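Local coordinates for putative uncharacterized protein lp_3323 (Lactobacillus plantarum, PDB 3DC7) that is of unknown function but belongs to the GDSL-like lipase/acylhydrolase family, so it probably hydrolyses ester bonds as other SGNH hydrolases do, at residues 130-142 with 175-189. Residues are numbered along the deposited sequence; the frame is centred on the assembly and turned at random. Where two conformers were deposited one is given.
Sequences VPKLFISAIHIGS and VPHLSLYRDAGMTFA. With NA (sodium ion), chain H.
Phe134, Ile135 and Ser136 pair in parallel with His177, Leu178 and Ser179, the axes of strands 132-136 and 177-179 inclined at 23° to each other, and backbone bonds such as Leu178 N to Phe134 O (2.8 Å) join the strands. On one side of the sheet, His177 extends from its strand with CG opposite the backbone N (chi1 170°) and donates from NE2 to Ser136 OG at 2.9 Å, the hydroxyl lying close to the ring plane. Glu163 joins this network, one carboxylate oxygen meeting Ser136 OG and the other Ser179 OG; the latter also caps helix 180-183 by accepting from Arg182 N. On the other side, Ile135 CG2 rests on Leu180 CG. Beyond the strands, Ile138 presses CG1 against Leu180 and Ala184, while its CG2 sits over the centre of the Phe188 ring, 4.0 Å from the centroid, a CH-pi contact. Phe188 N bonds to His139 O at 2.8 Å. The His139 ring runs alongside Tyr181, planes 20° apart but slid so far that they barely overlap, and its ND1 donates to Ile140 O (3.1 Å). An alanine in place of His139 would remove the imidazole, which would probably cost Ile140 O that donor and open a gap beside the Tyr181 ring. Tyr181 OH bonds to Asp172 of the second subunit. Within the chain, strand 132-136 is flanked by strands 85-89 and 177-179, the latter outermost and linked to it through helix 159-173 in a beta-alpha-beta crossover, as in the SGNH hydrolase fold; helices 112-126 and 159-173 pack on Phe134, and helix 206-223 covers Leu133 and Leu178.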
# COMPACT_ATOMS: atom_id res chain seq x y z
N VAL A 130 -4.35 -14.68 16.58
CA VAL A 130 -3.07 -13.99 16.84
C VAL A 130 -2.73 -13.03 15.69
O VAL A 130 -2.78 -13.44 14.54
CB VAL A 130 -1.92 -15.00 17.08
CG1 VAL A 130 -0.57 -14.31 17.09
CG2 VAL A 130 -2.14 -15.77 18.38
N PRO A 131 -2.41 -11.75 16.01
CA PRO A 131 -1.95 -10.84 14.97
C PRO A 131 -0.62 -11.29 14.37
O PRO A 131 0.29 -11.71 15.10
CB PRO A 131 -1.80 -9.49 15.70
CG PRO A 131 -1.70 -9.83 17.13
CD PRO A 131 -2.48 -11.09 17.33
N LYS A 132 -0.52 -11.21 13.05
CA LYS A 132 0.67 -11.66 12.33
C LYS A 132 1.06 -10.68 11.26
O LYS A 132 0.20 -10.05 10.65
CB LYS A 132 0.41 -13.00 11.63
CG LYS A 132 -0.28 -14.02 12.45
CD LYS A 132 -0.85 -15.11 11.58
CE LYS A 132 -1.67 -16.03 12.44
NZ LYS A 132 -3.00 -15.42 12.68
N LEU A 133 2.35 -10.58 11.00
CA LEU A 133 2.80 -9.91 9.80
C LEU A 133 3.96 -10.63 9.10
O LEU A 133 4.74 -11.35 9.74
CB LEU A 133 3.08 -8.42 10.02
CG LEU A 133 4.18 -7.82 10.91
CD1 LEU A 133 5.38 -8.69 11.01
CD2 LEU A 133 4.60 -6.49 10.33
N PHE A 134 4.04 -10.43 7.79
CA PHE A 134 5.12 -10.93 6.96
C PHE A 134 6.05 -9.80 6.59
O PHE A 134 5.61 -8.76 6.10
CB PHE A 134 4.57 -11.58 5.69
CG PHE A 134 4.45 -13.07 5.78
CD1 PHE A 134 5.17 -13.88 4.92
CD2 PHE A 134 3.63 -13.66 6.74
CE1 PHE A 134 5.07 -15.27 5.00
CE2 PHE A 134 3.54 -15.05 6.84
CZ PHE A 134 4.25 -15.85 5.96
N ILE A 135 7.34 -9.99 6.85
CA ILE A 135 8.36 -8.99 6.52
C ILE A 135 9.25 -9.54 5.42
O ILE A 135 9.83 -10.61 5.57
CB ILE A 135 9.21 -8.61 7.77
CG1 ILE A 135 8.31 -8.17 8.93
CG2 ILE A 135 10.17 -7.52 7.41
CD1 ILE A 135 8.98 -8.24 10.28
N SER A 136 9.36 -8.82 4.30
CA SER A 136 10.31 -9.21 3.25
C SER A 136 11.50 -8.24 3.19
O SER A 136 11.36 -7.05 3.46
CB SER A 136 9.62 -9.32 1.90
OG SER A 136 9.08 -8.07 1.51
N ALA A 137 12.66 -8.77 2.80
CA ALA A 137 13.95 -8.10 2.96
C ALA A 137 14.24 -6.96 2.00
O ALA A 137 13.67 -6.87 0.92
CB ALA A 137 15.08 -9.12 2.89
N ILE A 138 15.15 -6.10 2.43
CA ILE A 138 15.80 -5.07 1.61
C ILE A 138 16.42 -5.67 0.33
O ILE A 138 16.89 -6.83 0.34
CB ILE A 138 16.86 -4.34 2.46
CG1 ILE A 138 16.17 -3.65 3.65
CG2 ILE A 138 17.67 -3.31 1.63
CD1 ILE A 138 17.00 -3.60 4.89
N HIS A 139 16.38 -4.90 -0.75
CA HIS A 139 17.08 -5.20 -2.00
C HIS A 139 18.55 -5.42 -1.67
O HIS A 139 19.19 -4.54 -1.10
CB HIS A 139 16.94 -4.04 -3.00
CG HIS A 139 17.23 -4.41 -4.43
ND1 HIS A 139 18.38 -5.07 -4.81
CD2 HIS A 139 16.54 -4.18 -5.57
CE1 HIS A 139 18.37 -5.26 -6.12
NE2 HIS A 139 17.27 -4.73 -6.60
N ILE A 140 19.07 -6.59 -2.00
CA ILE A 140 20.45 -6.92 -1.64
C ILE A 140 21.43 -6.52 -2.74
O ILE A 140 21.03 -6.27 -3.87
CB ILE A 140 20.63 -8.43 -1.30
CG1 ILE A 140 20.45 -9.30 -2.55
CG2 ILE A 140 19.71 -8.84 -0.14
CD1 ILE A 140 20.72 -10.76 -2.34
N GLY A 141 22.71 -6.45 -2.39
CA GLY A 141 23.78 -6.15 -3.35
C GLY A 141 24.38 -7.42 -3.90
O GLY A 141 23.77 -8.49 -3.81
N SER A 142 25.59 -7.31 -4.45
CA SER A 142 26.22 -8.41 -5.18
C SER A 142 27.52 -8.93 -4.56
O SER A 142 28.25 -9.69 -5.18
CB SER A 142 26.50 -7.99 -6.62
OG SER A 142 25.32 -8.08 -7.41
N VAL A 175 -3.01 -11.68 5.54
CA VAL A 175 -1.87 -11.36 6.39
C VAL A 175 -1.16 -10.10 5.93
O VAL A 175 -0.62 -10.07 4.84
CB VAL A 175 -0.84 -12.54 6.44
CG1 VAL A 175 0.38 -12.13 7.27
CG2 VAL A 175 -1.49 -13.77 7.00
N PRO A 176 -1.13 -9.05 6.78
CA PRO A 176 -0.42 -7.82 6.41
C PRO A 176 1.02 -8.08 5.98
O PRO A 176 1.68 -9.01 6.46
CB PRO A 176 -0.46 -6.99 7.70
CG PRO A 176 -1.71 -7.47 8.39
CD PRO A 176 -1.72 -8.96 8.13
N HIS A 177 1.50 -7.28 5.03
CA HIS A 177 2.82 -7.49 4.48
C HIS A 177 3.60 -6.20 4.57
O HIS A 177 3.23 -5.22 3.94
CB HIS A 177 2.74 -8.00 3.03
CG HIS A 177 4.06 -8.00 2.31
ND1 HIS A 177 4.21 -7.58 1.01
CD2 HIS A 177 5.31 -8.35 2.73
CE1 HIS A 177 5.47 -7.68 0.64
NE2 HIS A 177 6.16 -8.15 1.67
N LEU A 178 4.67 -6.21 5.36
CA LEU A 178 5.60 -5.09 5.43
C LEU A 178 6.79 -5.33 4.50
O LEU A 178 7.62 -6.22 4.75
CB LEU A 178 6.08 -4.90 6.87
CG LEU A 178 7.25 -3.94 7.16
CD1 LEU A 178 7.02 -2.54 6.59
CD2 LEU A 178 7.47 -3.85 8.66
N SER A 179 6.88 -4.55 3.43
CA SER A 179 7.94 -4.73 2.45
C SER A 179 9.10 -3.79 2.71
O SER A 179 9.04 -2.62 2.31
CB SER A 179 7.39 -4.49 1.05
OG SER A 179 8.46 -4.50 0.11
N LEU A 180 10.15 -4.28 3.37
CA LEU A 180 11.37 -3.47 3.55
C LEU A 180 12.01 -3.21 2.19
O LEU A 180 12.68 -2.20 1.98
CB LEU A 180 12.38 -4.15 4.46
CG LEU A 180 11.95 -4.49 5.89
CD1 LEU A 180 13.11 -5.14 6.61
CD2 LEU A 180 11.47 -3.23 6.62
N TYR A 181 11.79 -4.14 1.28
CA TYR A 181 12.18 -3.99 -0.11
C TYR A 181 11.72 -2.63 -0.69
O TYR A 181 12.55 -1.87 -1.18
CB TYR A 181 11.65 -5.17 -0.94
CG TYR A 181 12.21 -5.24 -2.34
CD1 TYR A 181 11.61 -4.54 -3.39
CD2 TYR A 181 13.35 -6.00 -2.62
CE1 TYR A 181 12.14 -4.60 -4.68
CE2 TYR A 181 13.87 -6.07 -3.89
CZ TYR A 181 13.26 -5.36 -4.93
OH TYR A 181 13.78 -5.42 -6.20
N ARG A 182 10.42 -2.35 -0.60
CA ARG A 182 9.79 -1.13 -1.16
C ARG A 182 9.95 0.15 -0.35
O ARG A 182 9.94 1.25 -0.91
CB ARG A 182 8.27 -1.31 -1.33
CG ARG A 182 7.83 -2.36 -2.29
CD ARG A 182 6.50 -1.98 -2.93
NE ARG A 182 6.28 -2.77 -4.15
CZ ARG A 182 5.62 -2.35 -5.22
NH1 ARG A 182 5.10 -1.13 -5.27
NH2 ARG A 182 5.49 -3.16 -6.27
N ASP A 183 10.03 0.02 0.98
CA ASP A 183 9.78 1.16 1.87
C ASP A 183 10.82 1.42 2.96
O ASP A 183 10.66 2.37 3.73
CB ASP A 183 8.41 1.02 2.54
CG ASP A 183 7.24 1.32 1.59
OD1 ASP A 183 7.23 2.37 0.88
OD2 ASP A 183 6.29 0.49 1.60
N ALA A 184 11.87 0.60 3.05
CA ALA A 184 12.90 0.74 4.10
C ALA A 184 13.71 2.04 4.02
O ALA A 184 14.27 2.49 5.02
CB ALA A 184 13.84 -0.45 4.08
N GLY A 185 13.78 2.60 2.81
CA GLY A 185 14.49 3.83 2.56
C GLY A 185 15.88 3.63 1.97
O GLY A 185 16.59 4.61 1.73
N MSE A 186 16.25 2.38 1.72
CA MSE A 186 17.61 2.01 1.30
C MSE A 186 17.63 0.75 0.45
O MSE A 186 16.70 -0.05 0.48
CB MSE A 186 18.51 1.79 2.53
CG MSE A 186 18.12 0.60 3.38
SE MSE A 186 18.74 0.66 5.25
CE MSE A 186 18.20 2.50 5.69
N THR A 187 18.71 0.59 -0.31
CA THR A 187 19.00 -0.65 -1.03
C THR A 187 20.48 -0.98 -0.87
O THR A 187 21.33 -0.09 -0.99
CB THR A 187 18.58 -0.55 -2.53
OG1 THR A 187 19.15 -1.63 -3.28
CG2 THR A 187 19.04 0.78 -3.16
N PHE A 188 20.79 -2.24 -0.58
CA PHE A 188 22.21 -2.65 -0.47
C PHE A 188 22.92 -2.79 -1.82
O PHE A 188 24.14 -2.96 -1.88
CB PHE A 188 22.36 -3.93 0.37
CG PHE A 188 21.86 -3.79 1.79
CD1 PHE A 188 21.73 -2.54 2.39
CD2 PHE A 188 21.55 -4.91 2.54
CE1 PHE A 188 21.27 -2.41 3.69
CE2 PHE A 188 21.10 -4.79 3.86
CZ PHE A 188 20.95 -3.53 4.43
N ALA A 189 22.16 -2.69 -2.91
CA ALA A 189 22.72 -2.63 -4.27
C ALA A 189 23.43 -1.29 -4.58
O ALA A 189 24.06 -1.15 -5.63
CB ALA A 189 21.64 -2.89 -5.29
NA NA H . 6.12 3.65 -0.66
O HOH W 1 15.24 -2.09 -0.71
O HOH W 2 4.66 2.34 0.45